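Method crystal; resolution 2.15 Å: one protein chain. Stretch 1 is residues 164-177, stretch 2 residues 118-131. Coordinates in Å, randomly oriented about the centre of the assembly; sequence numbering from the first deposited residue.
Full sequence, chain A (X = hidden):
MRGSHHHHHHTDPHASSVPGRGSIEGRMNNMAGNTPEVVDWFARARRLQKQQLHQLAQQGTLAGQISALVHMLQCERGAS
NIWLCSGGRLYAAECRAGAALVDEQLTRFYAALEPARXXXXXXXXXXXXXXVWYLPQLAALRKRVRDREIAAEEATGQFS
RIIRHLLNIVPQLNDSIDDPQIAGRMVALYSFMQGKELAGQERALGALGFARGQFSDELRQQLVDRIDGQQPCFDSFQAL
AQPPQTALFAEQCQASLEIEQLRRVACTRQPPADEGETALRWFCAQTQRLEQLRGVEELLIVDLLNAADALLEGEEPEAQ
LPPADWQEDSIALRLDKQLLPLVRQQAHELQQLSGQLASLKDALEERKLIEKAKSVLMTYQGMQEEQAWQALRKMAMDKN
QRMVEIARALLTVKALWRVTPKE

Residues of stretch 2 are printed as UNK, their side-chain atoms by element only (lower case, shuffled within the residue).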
# COMPACT_ATOMS: atom_id res chain seq x y z
N ARG A 164 19.92 -4.26 1.60
CA ARG A 164 18.47 -4.28 1.52
C ARG A 164 17.79 -4.84 2.78
O ARG A 164 16.76 -4.33 3.23
CB ARG A 164 18.02 -5.08 0.29
CG ARG A 164 16.52 -5.37 0.25
CD ARG A 164 16.11 -5.92 -1.11
NE ARG A 164 16.95 -7.04 -1.49
CZ ARG A 164 16.67 -8.31 -1.22
NH1 ARG A 164 15.55 -8.63 -0.57
NH2 ARG A 164 17.50 -9.27 -1.61
N HIS A 165 18.36 -5.90 3.35
CA HIS A 165 17.83 -6.47 4.58
C HIS A 165 18.04 -5.56 5.79
O HIS A 165 17.24 -5.56 6.71
CB HIS A 165 18.41 -7.85 4.84
CG HIS A 165 18.00 -8.86 3.83
ND1 HIS A 165 16.77 -9.22 3.39
CD2 HIS A 165 18.90 -9.59 3.09
CE1 HIS A 165 16.95 -10.17 2.42
NE2 HIS A 165 18.24 -10.38 2.26
N LEU A 166 19.10 -4.76 5.76
CA LEU A 166 19.35 -3.81 6.84
C LEU A 166 18.30 -2.72 6.76
O LEU A 166 17.70 -2.37 7.76
CB LEU A 166 20.75 -3.21 6.72
CG LEU A 166 21.87 -4.14 7.20
CD1 LEU A 166 23.22 -3.58 6.80
CD2 LEU A 166 21.77 -4.34 8.71
N LEU A 167 18.08 -2.21 5.55
CA LEU A 167 17.08 -1.18 5.30
C LEU A 167 15.66 -1.62 5.63
O LEU A 167 14.86 -0.82 6.10
CB LEU A 167 17.14 -0.73 3.83
CG LEU A 167 18.35 0.11 3.43
CD1 LEU A 167 18.24 0.55 1.98
CD2 LEU A 167 18.50 1.32 4.34
N ASN A 168 15.35 -2.90 5.38
CA ASN A 168 14.03 -3.44 5.67
C ASN A 168 13.72 -3.46 7.16
O ASN A 168 12.57 -3.63 7.56
CB ASN A 168 13.86 -4.87 5.10
CG ASN A 168 13.82 -4.91 3.58
OD1 ASN A 168 13.63 -3.89 2.92
ND2 ASN A 168 13.99 -6.11 3.01
N ILE A 169 14.73 -3.29 8.00
CA ILE A 169 14.45 -3.20 9.42
C ILE A 169 13.69 -1.91 9.73
O ILE A 169 12.82 -1.89 10.58
CB ILE A 169 15.72 -3.25 10.28
CG1 ILE A 169 16.43 -4.60 10.13
CG2 ILE A 169 15.37 -2.94 11.74
CD1 ILE A 169 17.80 -4.64 10.78
N VAL A 170 14.03 -0.84 9.02
CA VAL A 170 13.56 0.51 9.37
C VAL A 170 12.04 0.71 9.38
O VAL A 170 11.49 1.18 10.38
CB VAL A 170 14.22 1.59 8.50
CG1 VAL A 170 13.67 2.97 8.85
CG2 VAL A 170 15.73 1.56 8.68
N PRO A 171 11.35 0.37 8.28
CA PRO A 171 9.89 0.50 8.25
C PRO A 171 9.23 -0.36 9.31
O PRO A 171 8.18 -0.02 9.85
CB PRO A 171 9.51 -0.02 6.85
CG PRO A 171 10.78 0.01 6.05
CD PRO A 171 11.88 -0.24 7.04
N GLN A 172 9.84 -1.50 9.61
CA GLN A 172 9.30 -2.39 10.63
C GLN A 172 9.38 -1.72 11.99
O GLN A 172 8.57 -1.98 12.88
CB GLN A 172 10.08 -3.70 10.66
CG GLN A 172 9.30 -4.81 11.31
CD GLN A 172 8.13 -5.22 10.47
OE1 GLN A 172 8.28 -5.48 9.27
NE2 GLN A 172 6.94 -5.27 11.08
N LEU A 173 10.38 -0.86 12.15
CA LEU A 173 10.53 -0.08 13.38
C LEU A 173 9.27 0.70 13.74
O LEU A 173 8.99 0.90 14.92
CB LEU A 173 11.73 0.88 13.27
CG LEU A 173 13.09 0.27 13.57
CD1 LEU A 173 14.14 1.37 13.68
CD2 LEU A 173 13.03 -0.54 14.85
N ASN A 174 8.52 1.14 12.73
CA ASN A 174 7.26 1.85 12.96
C ASN A 174 6.11 1.04 13.58
O ASN A 174 5.18 1.61 14.15
CB ASN A 174 6.77 2.50 11.66
CG ASN A 174 7.23 3.94 11.53
OD1 ASN A 174 7.76 4.52 12.48
ND2 ASN A 174 7.01 4.53 10.36
N ASP A 175 6.16 -0.29 13.47
CA ASP A 175 5.10 -1.13 14.02
C ASP A 175 5.05 -1.06 15.55
O ASP A 175 4.16 -1.64 16.18
CB ASP A 175 5.20 -2.59 13.52
CG ASP A 175 6.28 -3.41 14.25
OD1 ASP A 175 6.76 -2.97 15.32
OD2 ASP A 175 6.65 -4.50 13.75
N SER A 176 6.01 -0.36 16.14
CA SER A 176 6.03 -0.19 17.58
C SER A 176 6.25 1.26 17.95
O SER A 176 6.67 1.58 19.07
CB SER A 176 7.11 -1.07 18.22
OG SER A 176 6.64 -2.40 18.36
N ILE A 177 5.95 2.14 17.00
CA ILE A 177 6.02 3.58 17.23
C ILE A 177 4.63 4.20 17.13
O ILE A 177 4.06 4.29 16.04
CB ILE A 177 6.97 4.26 16.24
CG1 ILE A 177 8.39 3.71 16.41
CG2 ILE A 177 6.95 5.77 16.44
CD1 ILE A 177 9.45 4.47 15.64
N UNK A 118 14.27 -6.10 23.87
CA UNK A 118 13.25 -6.12 24.90
C UNK A 118 11.89 -5.64 24.40
O UNK A 118 10.86 -5.94 25.01
c UNK A 118 14.90 -5.83 26.83
c UNK A 118 13.68 -5.26 26.10
o UNK A 118 15.53 -5.08 27.59
o UNK A 118 15.22 -7.03 26.63
N UNK A 119 11.88 -4.89 23.30
CA UNK A 119 10.64 -4.29 22.82
C UNK A 119 10.24 -4.77 21.42
O UNK A 119 9.32 -4.22 20.82
c UNK A 119 10.75 -2.78 22.84
N UNK A 120 10.92 -5.78 20.90
CA UNK A 120 10.76 -6.16 19.50
C UNK A 120 9.56 -7.08 19.25
O UNK A 120 9.45 -8.15 19.84
c UNK A 120 12.03 -6.81 19.00
N UNK A 121 8.68 -6.65 18.35
CA UNK A 121 7.60 -7.50 17.87
C UNK A 121 8.18 -8.70 17.13
O UNK A 121 9.34 -8.69 16.73
c UNK A 121 6.70 -6.73 16.92
o UNK A 121 7.41 -6.45 15.72
N UNK A 122 7.35 -9.71 16.93
CA UNK A 122 7.74 -10.90 16.19
C UNK A 122 8.25 -10.54 14.79
O UNK A 122 9.26 -11.06 14.34
o UNK A 122 6.93 -13.03 15.36
c UNK A 122 6.57 -11.88 16.10
N UNK A 123 7.54 -9.65 14.10
CA UNK A 123 7.97 -9.27 12.76
C UNK A 123 9.33 -8.54 12.76
O UNK A 123 10.17 -8.78 11.89
c UNK A 123 6.90 -8.43 12.08
N UNK A 124 9.56 -7.68 13.75
CA UNK A 124 10.85 -6.99 13.86
C UNK A 124 11.98 -7.99 14.12
O UNK A 124 13.07 -7.88 13.54
c UNK A 124 12.09 -5.07 15.04
c UNK A 124 12.29 -4.28 13.74
c UNK A 124 10.83 -5.92 14.96
c UNK A 124 12.04 -4.12 16.24
N UNK A 125 11.72 -8.96 14.98
CA UNK A 125 12.67 -10.04 15.19
C UNK A 125 13.05 -10.74 13.89
O UNK A 125 14.24 -11.03 13.65
s UNK A 125 11.88 -10.42 17.85
c UNK A 125 12.11 -11.07 16.17
N UNK A 126 12.05 -11.03 13.06
CA UNK A 126 12.33 -11.69 11.77
C UNK A 126 13.20 -10.81 10.86
O UNK A 126 14.13 -11.30 10.22
c UNK A 126 10.65 -14.65 10.73
c UNK A 126 9.93 -16.99 11.03
c UNK A 126 11.02 -12.07 11.07
c UNK A 126 9.97 -15.65 11.45
c UNK A 126 11.26 -16.33 9.12
c UNK A 126 11.31 -15.00 9.54
c UNK A 126 10.49 -13.42 11.45
c UNK A 126 9.73 -13.72 12.55
c UNK A 126 10.57 -17.30 9.86
n UNK A 126 9.42 -15.06 12.56
N UNK A 127 12.89 -9.52 10.80
CA UNK A 127 13.66 -8.61 9.95
C UNK A 127 15.11 -8.57 10.42
O UNK A 127 16.04 -8.66 9.63
n UNK A 127 9.08 -6.89 5.37
n UNK A 127 10.55 -6.95 7.14
c UNK A 127 10.28 -7.18 5.86
c UNK A 127 13.08 -7.20 10.00
c UNK A 127 11.83 -7.23 7.79
c UNK A 127 11.74 -7.05 9.30
n UNK A 127 11.21 -7.71 5.06
N UNK A 128 15.28 -8.43 11.73
CA UNK A 128 16.61 -8.38 12.34
C UNK A 128 17.37 -9.69 12.13
O UNK A 128 18.55 -9.68 11.78
c UNK A 128 17.85 -8.20 14.54
c UNK A 128 16.03 -6.56 13.99
c UNK A 128 16.51 -8.01 13.84
c UNK A 128 15.49 -6.23 15.35
N UNK A 129 16.71 -10.83 12.33
CA UNK A 129 17.36 -12.12 12.10
C UNK A 129 17.87 -12.22 10.67
O UNK A 129 18.98 -12.67 10.43
c UNK A 129 16.43 -13.29 12.42
N UNK A 130 17.04 -11.80 9.72
CA UNK A 130 17.39 -11.86 8.31
C UNK A 130 18.64 -11.03 8.02
O UNK A 130 19.60 -11.52 7.43
c UNK A 130 16.21 -11.34 7.48
s UNK A 130 16.22 -11.80 5.73
N UNK A 131 18.62 -9.77 8.46
CA UNK A 131 19.76 -8.87 8.28
C UNK A 131 21.03 -9.40 8.96
O UNK A 131 22.11 -9.38 8.37
c UNK A 131 19.42 -7.46 8.80
O HOH W 1 15.50 -7.61 7.24
O HOH W 2 14.15 -8.41 5.17

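Position 118 has two side-chain carbons, the second carrying two oxygens, and its side chain is out of reach of stretch 1: this is Asp118, outside the contact. Position 119 has one carbon, pointing sideways, with no side-chain atom of stretch 1 close to it; it is Ala119, whose backbone O lies 4.1 Å from Ser176 OG. Position 120, again a single carbon, points away: Ala120.

Position 121 carries one carbon and then one oxygen, and that oxygen is 2.9 Å from Asp175 OD2. A lone hydroxyl on an unbranched carbon makes it Ser121. Its OG donates to Asp175 OD2 and accepts from the backbone N of position 124, 3.2 Å away, so one hydroxyl caps the helix and ties it to the other stretch.

Position 122 has the same carbon and oxygen but points away, a serine facing elsewhere: Ser122. At 123 a single carbon faces stretch 1, its CB 3.3 Å from Gln172 NE2. It is Ala123, small where the glutamine amide comes close.

Position 124 has four carbons, forked at the second, with one branch tip lying against Ile169 and Leu173; the fork distinguishes leucine from isoleucine. In Leu124, CD1 reaches Ile169 CG2 at 3.9 Å and Leu173 CD2 at 4.0 Å; the CA-to-CB bond points sideways, but the end of the chain comes nearer.

Position 125 ends in a sulfur after one carbon and points away, as Cys125. Position 126, with fused five- and six-membered rings holding one nitrogen, can only be Trp126; it is out of reach of stretch 1.

Position 127 shows three carbons, a nitrogen, and a carbon bearing two more nitrogens, a guanidinium beside the Gln172 side chain: Arg127. Its NE donates to Gln172 OE1 at 3.4 Å, a weak bond though nearly straight, with the acceptor near the guanidinium plane. NH1 donates to water 2, which also accepts from Asn168 ND2, so water links the two side chains.

Position 128 has four carbons forked at the first, one arm two carbons long, packed on the tip of Ile169: Ile128, whose CG1 lies 4.1 Å from Ile169 CD1. Position 129 is one carbon, out of reach, Ala129. Position 130 has a carbon and a sulfur, the sulfur over one face of the His165 ring: Cys130, with SG 3.5 Å from His165 ND1. Position 131 is one carbon, set against His165 O and Ile169 CD1: Ala131; its CB sits 3.6 Å from His165 O and 3.8 Å from Ile169 CD1.

The two helical segments run nearly antiparallel, at 166°, with axes 9.4 Å apart at closest approach. Ile169 is the knob, set among Leu124, Arg127, Ile128 and Ala131. The small Ala131 accompanies the tightest register, Ala131 CA lying 4.8 Å from His165 CA. Beside it, water 1 donates to both Arg127 O and His165 O, bridging the backbones. Toward the other end, Asp175 OD2 accepts from Gln172 NE2 as well as Ser121 OG, coupling the glutamine to the cap. The rule is an apolar knob with polar ties along the interface.

Stretch 2, residues 118-131: DAASSALCWRIACA
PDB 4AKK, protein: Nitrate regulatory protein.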